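Local coordinates for protein yojF (Bacillus subtilis, PDB 1NJH) that is of unknown function, belongs to the DUF1806 family and forms an antiparallel beta sheet that runs on into a second subunit, at residues 49-53 with 115-119; 79-84 with 107-111; 55-60 with 71-75. One frame throughout, in Å; residues are numbered along the deposited sequence. Where two conformers were deposited one is given.

Contact 1 (49-53 with 115-119)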
ATOM      1  N   TYR A  49      -0.281   2.128   4.620  1.00 16.90           N
ATOM      2  CA  TYR A  49       0.664   3.135   4.223  1.00 19.64           C
ATOM      3  C   TYR A  49       1.976   2.535   3.734  1.00 18.63           C
ATOM      4  O   TYR A  49       2.570   1.698   4.416  1.00 17.25           O
ATOM      5  CB  TYR A  49       0.875   3.983   5.491  1.00 25.84           C
ATOM      6  CG  TYR A  49       1.830   5.143   5.461  1.00 24.70           C
ATOM      7  CD1 TYR A  49       1.346   6.451   5.414  1.00 29.32           C
ATOM      8  CD2 TYR A  49       3.206   4.951   5.614  1.00 26.12           C
ATOM      9  CE1 TYR A  49       2.203   7.551   5.529  1.00 30.53           C
ATOM     10  CE2 TYR A  49       4.077   6.044   5.735  1.00 27.56           C
ATOM     11  CZ  TYR A  49       3.564   7.340   5.693  1.00 29.77           C
ATOM     12  OH  TYR A  49       4.394   8.432   5.826  1.00 31.25           O
ATOM     13  N   ILE A  50       2.401   2.906   2.531  1.00 16.47           N
ATOM     14  CA  ILE A  50       3.728   2.497   2.082  1.00 16.32           C
ATOM     15  C   ILE A  50       4.344   3.801   1.570  1.00 15.49           C
ATOM     16  O   ILE A  50       3.782   4.482   0.717  1.00 17.59           O
ATOM     17  CB  ILE A  50       3.744   1.352   1.026  1.00 22.45           C
ATOM     18  CG1 ILE A  50       5.206   0.915   0.817  1.00 22.78           C
ATOM     19  CG2 ILE A  50       3.088   1.786  -0.268  1.00 26.82           C
ATOM     20  CD1 ILE A  50       5.408  -0.423   0.127  1.00 29.02           C
ATOM     21  N   ARG A  51       5.501   4.135   2.128  0.50 14.43           N
ATOM     22  CA  ARG A  51       6.194   5.351   1.762  0.50 15.93           C
ATOM     23  C   ARG A  51       7.585   5.042   1.245  0.47 15.25           C
ATOM     24  O   ARG A  51       8.325   4.249   1.826  0.49 17.01           O
ATOM     25  CB  ARG A  51       6.283   6.277   2.976  0.51 18.46           C
ATOM     26  CG  ARG A  51       6.872   7.640   2.666  0.49 20.30           C
ATOM     27  CD  ARG A  51       6.705   8.559   3.865  0.49 23.54           C
ATOM     28  NE  ARG A  51       7.065   9.946   3.579  0.48 25.35           N
ATOM     29  CZ  ARG A  51       6.375  10.766   2.793  0.52 24.31           C
ATOM     30  NH1 ARG A  51       5.272  10.353   2.189  0.58 24.06           N
ATOM     31  NH2 ARG A  51       6.786  12.013   2.623  0.54 21.44           N
ATOM     32  N   ASN A  52       7.928   5.666   0.127  1.00 15.43           N
ATOM     33  CA  ASN A  52       9.231   5.473  -0.479  1.00 17.34           C
ATOM     34  C   ASN A  52       9.585   4.046  -0.825  1.00 19.70           C
ATOM     35  O   ASN A  52      10.705   3.598  -0.581  1.00 17.63           O
ATOM     36  CB  ASN A  52      10.337   6.108   0.371  1.00 16.76           C
ATOM     37  CG  ASN A  52      10.275   7.613   0.324  1.00 18.95           C
ATOM     38  OD1 ASN A  52       9.914   8.192  -0.703  1.00 19.60           O
ATOM     39  ND2 ASN A  52      10.617   8.263   1.433  1.00 20.78           N
ATOM     40  N   ALA A  53       8.605   3.333  -1.373  1.00 21.00           N
ATOM     41  CA  ALA A  53       8.840   1.979  -1.855  1.00 21.49           C
ATOM     42  C   ALA A  53       9.535   2.311  -3.167  1.00 19.03           C
ATOM     43  O   ALA A  53       9.109   3.232  -3.875  1.00 16.84           O
ATOM     44  CB  ALA A  53       7.515   1.259  -2.135  1.00 21.22           C
ATOM     45  N   LYS A 115      12.648  10.994  -6.887  1.00 24.51           N
ATOM     46  CA  LYS A 115      13.433  11.096  -5.665  1.00 24.68           C
ATOM     47  C   LYS A 115      12.577  10.762  -4.449  1.00 21.94           C
ATOM     48  O   LYS A 115      11.359  10.853  -4.506  1.00 20.68           O
ATOM     49  CB  LYS A 115      13.979  12.514  -5.504  1.00 27.90           C
ATOM     50  CG  LYS A 115      14.978  12.924  -6.562  1.00 32.69           C
ATOM     51  CD  LYS A 115      15.385  14.368  -6.347  1.00 39.67           C
ATOM     52  CE  LYS A 115      16.307  14.861  -7.443  1.00 44.06           C
ATOM     53  NZ  LYS A 115      16.598  16.310  -7.251  1.00 50.40           N
ATOM     54  N   PRO A 116      13.210  10.376  -3.329  1.00 22.89           N
ATOM     55  CA  PRO A 116      12.476  10.038  -2.106  1.00 22.75           C
ATOM     56  C   PRO A 116      11.564  11.167  -1.635  1.00 23.18           C
ATOM     57  O   PRO A 116      11.884  12.359  -1.772  1.00 22.55           O
ATOM     58  CB  PRO A 116      13.596   9.781  -1.089  1.00 22.97           C
ATOM     59  CG  PRO A 116      14.699   9.259  -1.932  1.00 26.55           C
ATOM     60  CD  PRO A 116      14.657  10.172  -3.134  1.00 24.18           C
ATOM     61  N   PHE A 117      10.426  10.796  -1.066  1.00 19.16           N
ATOM     62  CA  PHE A 117       9.513  11.790  -0.523  1.00 21.08           C
ATOM     63  C   PHE A 117      10.000  12.122   0.888  1.00 20.95           C
ATOM     64  O   PHE A 117      10.319  11.219   1.656  1.00 22.71           O
ATOM     65  CB  PHE A 117       8.105  11.212  -0.409  1.00 21.35           C
ATOM     66  CG  PHE A 117       7.396  11.081  -1.716  1.00 19.00           C
ATOM     67  CD1 PHE A 117       6.730  12.168  -2.263  1.00 21.69           C
ATOM     68  CD2 PHE A 117       7.421   9.877  -2.419  1.00 20.09           C
ATOM     69  CE1 PHE A 117       6.092  12.064  -3.506  1.00 20.80           C
ATOM     70  CE2 PHE A 117       6.788   9.760  -3.657  1.00 17.64           C
ATOM     71  CZ  PHE A 117       6.128  10.848  -4.200  1.00 18.63           C
ATOM     72  N   THR A 118      10.054  13.406   1.236  1.00 23.62           N
ATOM     73  CA  THR A 118      10.475  13.766   2.591  1.00 26.10           C
ATOM     74  C   THR A 118       9.412  14.625   3.267  1.00 24.41           C
ATOM     75  O   THR A 118       8.423  14.095   3.771  1.00 27.17           O
ATOM     76  CB  THR A 118      11.847  14.490   2.596  1.00 23.66           C
ATOM     77  OG1 THR A 118      11.776  15.673   1.798  1.00 24.73           O
ATOM     78  CG2 THR A 118      12.935  13.562   2.048  1.00 25.34           C
ATOM     79  N   VAL A 119       9.593  15.938   3.275  1.00 29.16           N
ATOM     80  CA  VAL A 119       8.619  16.816   3.911  1.00 28.58           C
ATOM     81  C   VAL A 119       7.605  17.364   2.921  1.00 30.92           C
ATOM     82  O   VAL A 119       7.664  16.949   1.743  1.00 32.60           O
ATOM     83  CB  VAL A 119       9.318  17.984   4.668  1.00 28.98           C
ATOM     84  CG1 VAL A 119      10.040  17.434   5.898  1.00 27.12           C
ATOM     85  CG2 VAL A 119      10.310  18.680   3.761  1.00 25.30           C
ATOM     86  OXT VAL A 119       6.739  18.171   3.331  1.00 29.92           O
TER
HETATM   87  O   HOH W   1       5.792  14.389   0.942  1.00 30.02           O

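Contact 2 (79-84 with 107-111)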
ATOM      1  N   ILE A  79       0.874  -2.432  -8.381  1.00 16.26           N
ATOM      2  CA  ILE A  79       0.503  -1.333  -7.501  1.00 15.84           C
ATOM      3  C   ILE A  79      -0.809  -0.865  -8.106  1.00 15.69           C
ATOM      4  O   ILE A  79      -0.908  -0.598  -9.319  1.00 17.66           O
ATOM      5  CB  ILE A  79       1.529  -0.203  -7.507  1.00 16.20           C
ATOM      6  CG1 ILE A  79       2.822  -0.691  -6.869  1.00 17.31           C
ATOM      7  CG2 ILE A  79       0.945   1.022  -6.783  1.00 19.63           C
ATOM      8  CD1 ILE A  79       3.914   0.357  -6.832  1.00 23.06           C
ATOM      9  N   TYR A  80      -1.839  -0.802  -7.275  1.00 13.83           N
ATOM     10  CA  TYR A  80      -3.158  -0.435  -7.746  1.00 16.88           C
ATOM     11  C   TYR A  80      -3.873   0.480  -6.751  1.00 13.84           C
ATOM     12  O   TYR A  80      -3.786   0.283  -5.537  1.00 14.94           O
ATOM     13  CB  TYR A  80      -3.943  -1.726  -7.958  1.00 19.65           C
ATOM     14  CG  TYR A  80      -5.381  -1.556  -8.344  1.00 24.57           C
ATOM     15  CD1 TYR A  80      -5.748  -1.296  -9.664  1.00 27.11           C
ATOM     16  CD2 TYR A  80      -6.384  -1.685  -7.391  1.00 29.08           C
ATOM     17  CE1 TYR A  80      -7.090  -1.169 -10.017  1.00 26.96           C
ATOM     18  CE2 TYR A  80      -7.723  -1.562  -7.732  1.00 30.57           C
ATOM     19  CZ  TYR A  80      -8.071  -1.304  -9.043  1.00 30.82           C
ATOM     20  OH  TYR A  80      -9.411  -1.182  -9.365  1.00 35.66           O
ATOM     21  N   ALA A  81      -4.552   1.499  -7.275  1.00 15.62           N
ATOM     22  CA  ALA A  81      -5.289   2.453  -6.444  1.00 16.36           C
ATOM     23  C   ALA A  81      -6.601   2.794  -7.149  1.00 19.16           C
ATOM     24  O   ALA A  81      -6.607   3.125  -8.335  1.00 19.18           O
ATOM     25  CB  ALA A  81      -4.470   3.734  -6.231  1.00 15.68           C
ATOM     26  N   GLU A  82      -7.703   2.718  -6.412  1.00 19.84           N
ATOM     27  CA  GLU A  82      -9.028   3.045  -6.959  1.00 20.90           C
ATOM     28  C   GLU A  82      -9.624   4.215  -6.176  1.00 23.47           C
ATOM     29  O   GLU A  82      -9.316   4.399  -5.002  1.00 24.92           O
ATOM     30  CB  GLU A  82      -9.954   1.831  -6.841  1.00 23.64           C
ATOM     31  CG  GLU A  82     -11.457   2.132  -6.951  1.00 33.89           C
ATOM     32  CD  GLU A  82     -11.897   2.509  -8.356  1.00 42.09           C
ATOM     33  OE1 GLU A  82     -11.678   3.670  -8.778  1.00 43.42           O
ATOM     34  OE2 GLU A  82     -12.461   1.632  -9.046  1.00 46.56           O
ATOM     35  N   GLY A  83     -10.473   5.001  -6.834  1.00 21.80           N
ATOM     36  CA  GLY A  83     -11.107   6.130  -6.174  1.00 19.20           C
ATOM     37  C   GLY A  83     -10.388   7.450  -6.346  1.00 22.91           C
ATOM     38  O   GLY A  83     -10.664   8.397  -5.614  1.00 21.93           O
ATOM     39  N   LEU A  84      -9.469   7.521  -7.302  1.00 20.02           N
ATOM     40  CA  LEU A  84      -8.722   8.754  -7.547  1.00 19.77           C
ATOM     41  C   LEU A  84      -9.577   9.760  -8.320  1.00 22.54           C
ATOM     42  O   LEU A  84     -10.211   9.404  -9.318  1.00 23.52           O
ATOM     43  CB  LEU A  84      -7.456   8.434  -8.338  1.00 18.90           C
ATOM     44  CG  LEU A  84      -6.502   7.482  -7.594  1.00 18.19           C
ATOM     45  CD1 LEU A  84      -5.387   7.065  -8.540  1.00 21.37           C
ATOM     46  CD2 LEU A  84      -5.921   8.151  -6.333  1.00 16.39           C
ATOM     47  N   ALA A 107     -10.287   7.975   2.103  1.00 25.91           N
ATOM     48  CA  ALA A 107      -9.393   8.791   1.307  1.00 21.70           C
ATOM     49  C   ALA A 107      -8.236   7.951   0.815  1.00 19.25           C
ATOM     50  O   ALA A 107      -7.829   6.971   1.462  1.00 19.78           O
ATOM     51  CB  ALA A 107      -8.866   9.968   2.128  1.00 21.85           C
ATOM     52  N   ILE A 108      -7.707   8.342  -0.334  1.00 19.99           N
ATOM     53  CA  ILE A 108      -6.594   7.626  -0.917  1.00 18.76           C
ATOM     54  C   ILE A 108      -5.629   8.578  -1.585  1.00 20.82           C
ATOM     55  O   ILE A 108      -6.012   9.638  -2.086  1.00 20.26           O
ATOM     56  CB  ILE A 108      -7.080   6.585  -1.938  1.00 18.42           C
ATOM     57  CG1 ILE A 108      -5.881   5.821  -2.501  1.00 18.85           C
ATOM     58  CG2 ILE A 108      -7.887   7.279  -3.044  1.00 17.58           C
ATOM     59  CD1 ILE A 108      -6.249   4.525  -3.152  1.00 26.57           C
ATOM     60  N   SER A 109      -4.361   8.188  -1.580  1.00 19.98           N
ATOM     61  CA  SER A 109      -3.306   8.985  -2.173  1.00 17.82           C
ATOM     62  C   SER A 109      -2.284   8.076  -2.830  1.00 18.00           C
ATOM     63  O   SER A 109      -1.877   7.079  -2.237  1.00 17.01           O
ATOM     64  CB  SER A 109      -2.627   9.833  -1.082  1.00 22.21           C
ATOM     65  OG  SER A 109      -1.450  10.454  -1.566  1.00 29.23           O
ATOM     66  N   LEU A 110      -1.919   8.398  -4.075  1.00 16.83           N
ATOM     67  CA  LEU A 110      -0.886   7.657  -4.810  1.00 13.94           C
ATOM     68  C   LEU A 110      -0.002   8.742  -5.398  1.00 14.86           C
ATOM     69  O   LEU A 110      -0.483   9.619  -6.130  1.00 17.47           O
ATOM     70  CB  LEU A 110      -1.470   6.780  -5.933  1.00 14.28           C
ATOM     71  CG  LEU A 110      -0.397   6.077  -6.793  1.00 16.83           C
ATOM     72  CD1 LEU A 110       0.452   5.115  -5.958  1.00 16.48           C
ATOM     73  CD2 LEU A 110      -1.081   5.321  -7.958  1.00 15.57           C
ATOM     74  N   GLN A 111       1.280   8.710  -5.045  1.00 16.48           N
ATOM     75  CA  GLN A 111       2.241   9.702  -5.513  1.00 16.08           C
ATOM     76  C   GLN A 111       3.490   8.996  -6.062  1.00 16.35           C
ATOM     77  O   GLN A 111       3.948   8.002  -5.496  1.00 12.80           O
ATOM     78  CB  GLN A 111       2.635  10.625  -4.354  1.00 16.50           C
ATOM     79  CG  GLN A 111       1.464  11.170  -3.525  1.00 18.67           C
ATOM     80  CD  GLN A 111       1.936  12.201  -2.507  1.00 22.73           C
ATOM     81  OE1 GLN A 111       3.063  12.128  -2.028  1.00 23.85           O
ATOM     82  NE2 GLN A 111       1.079  13.154  -2.176  1.00 24.72           N
TER

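Contact 3 (55-60 with 71-75)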
ATOM      1  N   VAL A  55      10.431   1.165  -6.831  1.00 20.90           N
ATOM      2  CA  VAL A  55       9.995   0.207  -7.839  1.00 21.78           C
ATOM      3  C   VAL A  55      10.271   0.727  -9.243  1.00 19.91           C
ATOM      4  O   VAL A  55      10.515   1.920  -9.456  1.00 19.51           O
ATOM      5  CB  VAL A  55       8.458  -0.056  -7.760  1.00 25.63           C
ATOM      6  CG1 VAL A  55       8.044  -0.399  -6.335  1.00 23.79           C
ATOM      7  CG2 VAL A  55       7.699   1.165  -8.254  1.00 25.34           C
ATOM      8  N   THR A  56      10.206  -0.189 -10.199  1.00 21.40           N
ATOM      9  CA  THR A  56      10.370   0.131 -11.603  1.00 19.70           C
ATOM     10  C   THR A  56       9.166  -0.530 -12.265  1.00 17.17           C
ATOM     11  O   THR A  56       9.024  -1.744 -12.183  1.00 20.41           O
ATOM     12  CB  THR A  56      11.654  -0.486 -12.183  1.00 23.03           C
ATOM     13  OG1 THR A  56      12.793   0.127 -11.570  1.00 26.12           O
ATOM     14  CG2 THR A  56      11.708  -0.263 -13.685  1.00 24.24           C
ATOM     15  N   TYR A  57       8.274   0.253 -12.858  1.00 17.69           N
ATOM     16  CA  TYR A  57       7.121  -0.355 -13.528  1.00 18.80           C
ATOM     17  C   TYR A  57       7.269  -0.225 -15.035  1.00 23.67           C
ATOM     18  O   TYR A  57       7.793   0.781 -15.530  1.00 22.81           O
ATOM     19  CB  TYR A  57       5.800   0.276 -13.035  1.00 18.11           C
ATOM     20  CG  TYR A  57       5.637   1.762 -13.255  1.00 19.37           C
ATOM     21  CD1 TYR A  57       5.180   2.265 -14.474  1.00 18.23           C
ATOM     22  CD2 TYR A  57       5.833   2.666 -12.203  1.00 14.13           C
ATOM     23  CE1 TYR A  57       4.909   3.627 -14.639  1.00 14.35           C
ATOM     24  CE2 TYR A  57       5.563   4.031 -12.356  1.00 15.85           C
ATOM     25  CZ  TYR A  57       5.101   4.497 -13.571  1.00 18.02           C
ATOM     26  OH  TYR A  57       4.801   5.823 -13.732  1.00 19.77           O
ATOM     27  N   HIS A  58       6.810  -1.241 -15.771  1.00 21.78           N
ATOM     28  CA  HIS A  58       6.934  -1.222 -17.233  1.00 27.06           C
ATOM     29  C   HIS A  58       5.646  -0.960 -18.008  1.00 26.86           C
ATOM     30  O   HIS A  58       5.684  -0.629 -19.198  1.00 30.82           O
ATOM     31  CB  HIS A  58       7.610  -2.511 -17.724  1.00 29.77           C
ATOM     32  CG  HIS A  58       7.173  -3.750 -17.002  1.00 36.59           C
ATOM     33  ND1 HIS A  58       6.138  -4.547 -17.441  1.00 40.72           N
ATOM     34  CD2 HIS A  58       7.641  -4.335 -15.872  1.00 38.90           C
ATOM     35  CE1 HIS A  58       5.989  -5.568 -16.616  1.00 38.74           C
ATOM     36  NE2 HIS A  58       6.889  -5.463 -15.655  1.00 40.31           N
ATOM     37  N   GLN A  59       4.510  -1.123 -17.347  1.00 24.41           N
ATOM     38  CA  GLN A  59       3.209  -0.840 -17.947  1.00 23.02           C
ATOM     39  C   GLN A  59       2.428  -0.068 -16.892  1.00 21.15           C
ATOM     40  O   GLN A  59       2.575  -0.318 -15.691  1.00 21.04           O
ATOM     41  CB  GLN A  59       2.475  -2.124 -18.334  1.00 24.65           C
ATOM     42  CG  GLN A  59       2.982  -2.735 -19.634  1.00 33.28           C
ATOM     43  CD  GLN A  59       2.737  -1.840 -20.843  1.00 38.62           C
ATOM     44  OE1 GLN A  59       3.518  -1.842 -21.800  1.00 43.25           O
ATOM     45  NE2 GLN A  59       1.643  -1.084 -20.812  1.00 40.89           N
ATOM     46  N   ALA A  60       1.622   0.888 -17.344  1.00 20.48           N
ATOM     47  CA  ALA A  60       0.834   1.720 -16.442  1.00 18.00           C
ATOM     48  C   ALA A  60      -0.396   2.211 -17.164  1.00 20.55           C
ATOM     49  O   ALA A  60      -0.330   2.584 -18.338  1.00 21.52           O
ATOM     50  CB  ALA A  60       1.676   2.921 -15.966  1.00 21.17           C
ATOM     51  N   GLY A  71      -3.315   1.422 -12.300  1.00 12.68           N
ATOM     52  CA  GLY A  71      -2.611   0.164 -12.129  1.00 15.47           C
ATOM     53  C   GLY A  71      -1.216   0.292 -12.714  1.00 16.96           C
ATOM     54  O   GLY A  71      -1.020   0.796 -13.834  1.00 16.42           O
ATOM     55  N   LEU A  72      -0.226  -0.165 -11.955  1.00 15.41           N
ATOM     56  CA  LEU A  72       1.168  -0.117 -12.399  1.00 17.72           C
ATOM     57  C   LEU A  72       1.698  -1.535 -12.317  1.00 17.56           C
ATOM     58  O   LEU A  72       1.589  -2.155 -11.265  1.00 15.62           O
ATOM     59  CB  LEU A  72       1.994   0.764 -11.443  1.00 15.73           C
ATOM     60  CG  LEU A  72       1.494   2.173 -11.116  1.00 18.21           C
ATOM     61  CD1 LEU A  72       2.465   2.825 -10.119  1.00 18.05           C
ATOM     62  CD2 LEU A  72       1.404   2.999 -12.405  1.00 19.09           C
ATOM     63  N   LYS A  73       2.274  -2.056 -13.399  1.00 15.53           N
ATOM     64  CA  LYS A  73       2.833  -3.404 -13.372  1.00 15.97           C
ATOM     65  C   LYS A  73       4.320  -3.279 -13.089  1.00 18.94           C
ATOM     66  O   LYS A  73       5.075  -2.773 -13.930  1.00 17.58           O
ATOM     67  CB  LYS A  73       2.638  -4.121 -14.717  1.00 16.08           C
ATOM     68  CG  LYS A  73       3.135  -5.557 -14.690  1.00 21.72           C
ATOM     69  CD  LYS A  73       2.221  -6.446 -13.858  1.00 24.28           C
ATOM     70  CE  LYS A  73       2.818  -7.834 -13.632  1.00 23.97           C
ATOM     71  NZ  LYS A  73       3.909  -7.894 -12.600  1.00 23.87           N
ATOM     72  N   THR A  74       4.744  -3.743 -11.918  1.00 19.20           N
ATOM     73  CA  THR A  74       6.145  -3.637 -11.534  1.00 24.26           C
ATOM     74  C   THR A  74       6.921  -4.863 -11.975  1.00 28.20           C
ATOM     75  O   THR A  74       6.364  -5.797 -12.586  1.00 22.19           O
ATOM     76  CB  THR A  74       6.303  -3.476  -9.997  1.00 22.90           C
ATOM     77  OG1 THR A  74       5.838  -4.669  -9.354  1.00 24.01           O
ATOM     78  CG2 THR A  74       5.498  -2.283  -9.485  1.00 24.48           C
ATOM     79  N   GLU A  75       8.212  -4.849 -11.651  1.00 31.70           N
ATOM     80  CA  GLU A  75       9.126  -5.927 -11.983  1.00 34.55           C
ATOM     81  C   GLU A  75       8.472  -7.286 -11.761  1.00 35.21           C
ATOM     82  O   GLU A  75       8.414  -8.104 -12.671  1.00 34.78           O
ATOM     83  CB  GLU A  75      10.403  -5.791 -11.147  1.00 37.23           C
ATOM     84  CG  GLU A  75      11.188  -4.512 -11.449  1.00 42.55           C
ATOM     85  CD  GLU A  75      12.425  -4.341 -10.582  1.00 46.68           C
ATOM     86  OE1 GLU A  75      12.279  -4.120  -9.359  1.00 48.00           O
ATOM     87  OE2 GLU A  75      13.548  -4.424 -11.125  1.00 47.51           O
TER
HETATM   88  O   HOH W   2       9.772  -3.167  -9.010  1.00 27.35           O

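Contact 1 (49-53 with 115-119)
Asn-52 and Pro-116 bring the two backbones to 5.8 Å between their CA atoms, where the chain turns a corner at Asn-52 and meets the irregular C-terminal tail. The corner is a G1 beta bulge: Asn-52 and Ala-53 both face Ile-26 of the neighbouring strand 24-32, and Asn-52 takes the left-handed backbone conformation that asparagine tolerates better than most residues other than glycine. Asparagine suits the place for a second reason, since its amide imitates a peptide group: its C=O accepts from the N-H of Phe-117 and its NH2 donates to the C=O of the same residue. Phe-117 N donates to Asn-52 OD1 at 2.7 Å, in the carbonyl plane and on a lone pair. In return Asn-52 ND2 donates to Phe-117 O at 3.0 Å, again on a lone pair, with Phe-117 O close to the amide plane. Both bonds are nearly straight at 172°, and together they fix the rotation of the amide. The same OD1 lies at the edge of the Phe-117 ring, 3.5 Å from CD2. Pro-116, with no N-H of its own to satisfy, passes alongside the amide and also packs on Tyr-25.

Arg-51 leaves its strand with CG anti to the backbone N (chi1 -174°) and a chain extended to NE, which carries the guanidinium to the tail. One face of this group covers Phe-117 CB, and its plane is turned obliquely to the phenyl ring. Tyr-49, Ile-50 and Arg-51 also pair in an antiparallel ladder with the second subunit. Arg-51 adopts two conformations, and its bonds to the tail and to water belong to one of them: NH2 donates to Thr-118 O at 2.9 Å and to a water at 3.1 Å, which in turn donates to Val-119 O.

Contact 2 (79-84 with 107-111)
Ile-108 and Leu-110 face Ala-81 and its neighbours across the interior of the antiparallel sheet, where strand segments 79-84 and 107-111 pack face to face without a hydrogen bond between them. Their axes approach to 7.1 Å and run at 114° to one another, a close spacing which the small methyl of Ala-81 probably helps to allow.

Along 107-111, Ile-108 is the first residue to reach across. Its CG1 stands anti to the backbone N (chi1 -178°), and the extended branch carries CD1 to Ala-81 CB at 3.6 Å and equally close to Glu-82 O. The other branch, CG2, meets Leu-84 CD2 at 3.9 Å, the two side chains crossing at about a right angle. A beta-branched residue thus fills two places at once, one beside the alanine and one beside the bend at Gly-83. There Gly-83 and Leu-84 both face Tyr-68 in a G1 beta bulge, and the backbone of Gly-83 takes positive phi, where a side chain would crowd the carbonyl oxygen of Glu-82, so glycine fits. Ile-108 also packs on Val-47 of the second subunit.

Ser-109 points to the opposite face, as suits a small polar residue on a partly exposed side. Leu-110 turns inward again and divides its two methyls between partners. Strand 24-32 adds Ile-26 and Leu-28 to its neighbours, and Val-70 and Met-97 also touch it, so its surroundings are largely apolar. Leu-110 CD2 lies 4.1 Å from Ala-81 CB, while CD1 reaches Ile-79 CG2 at 4.2 Å.

Contact 3 (55-60 with 71-75)
Tyr-57 and Leu-72 meet because Tyr-57 places CG between its backbone N and carbonyl carbon (chi1 60°), while Leu-72 swings CG beside its own N, anti to the carbonyl carbon (chi1 -52°). Leu-72 CD2 then sits over the centre of the tyrosine ring, 4.1 Å from the centroid, in a CH-pi contact, with CD1 nearer the CD2-CE2 side of the ring. The same CD2 touches Ala-60 CB at 3.6 Å, a partner small enough to lie under the leucine in a non-hydrogen-bonded pair. Tyrosine suits this buried place, since its hydroxyl is satisfied by Leu-16 O of helix 9-18.

The two segments belong to the antiparallel beta hairpin of strands 45-63 and 68-74, in which the first strand turns a corner at His-58. His-58 N donates to Lys-73 O at 3.0 Å, almost in line with the C=O bond, and Lys-73 N donates to Gln-59 O at 2.9 Å. The His-58 side chain folds back over the partner strand, lying beside Lys-73 and pointing the same way. One ring face covers Lys-73 O, and CE1 rests 3.4 Å from Lys-73 CG. Lysine suits this partly exposed position because its CG methylene packs against the imidazole while NZ, carried round by bends in the chain, donates to Thr-74 O and Gly-77 O and makes a cation-pi contact with Trp-78. Thr-74 O has a second side-chain donor in His-58 NE2, through a weak, bent bond.

Farther along, Glu-75 N makes only a weak bond to Thr-56 O, and a water that donates to Glu-75 OE1 at 2.7 Å accepts from Thr-56 N at 3.2 Å. With His-58 NE2 4.9 Å from Lys-73 NZ, the ammonium alone would tend to disfavour protonation of the imidazole, though nearby Asp-21 could offset this.

How the contacts relate
Contact 2 is the buried one, an aliphatic packing of two strands facing each other inside the sheet. Contacts 1 and 3 lie nearer the surface and rely on hydrogen bonds: in contact 1 a side-chain amide and a guanidinium hold an irregular tail, whereas contact 3 joins hairpin neighbours through backbone bonds and a tyrosine-leucine CH-pi contact. Both use strand 45-63, on successive parts of the chain. Ile-79 links contact 2 to contact 3, its CD1 packing on Thr-74 CG2 and Val-55 CG2. Phe-117 CE1 meets Gln-111 OE1, bringing contacts 1 and 2 together. The second subunit reaches contacts 1 and 2 but not contact 3.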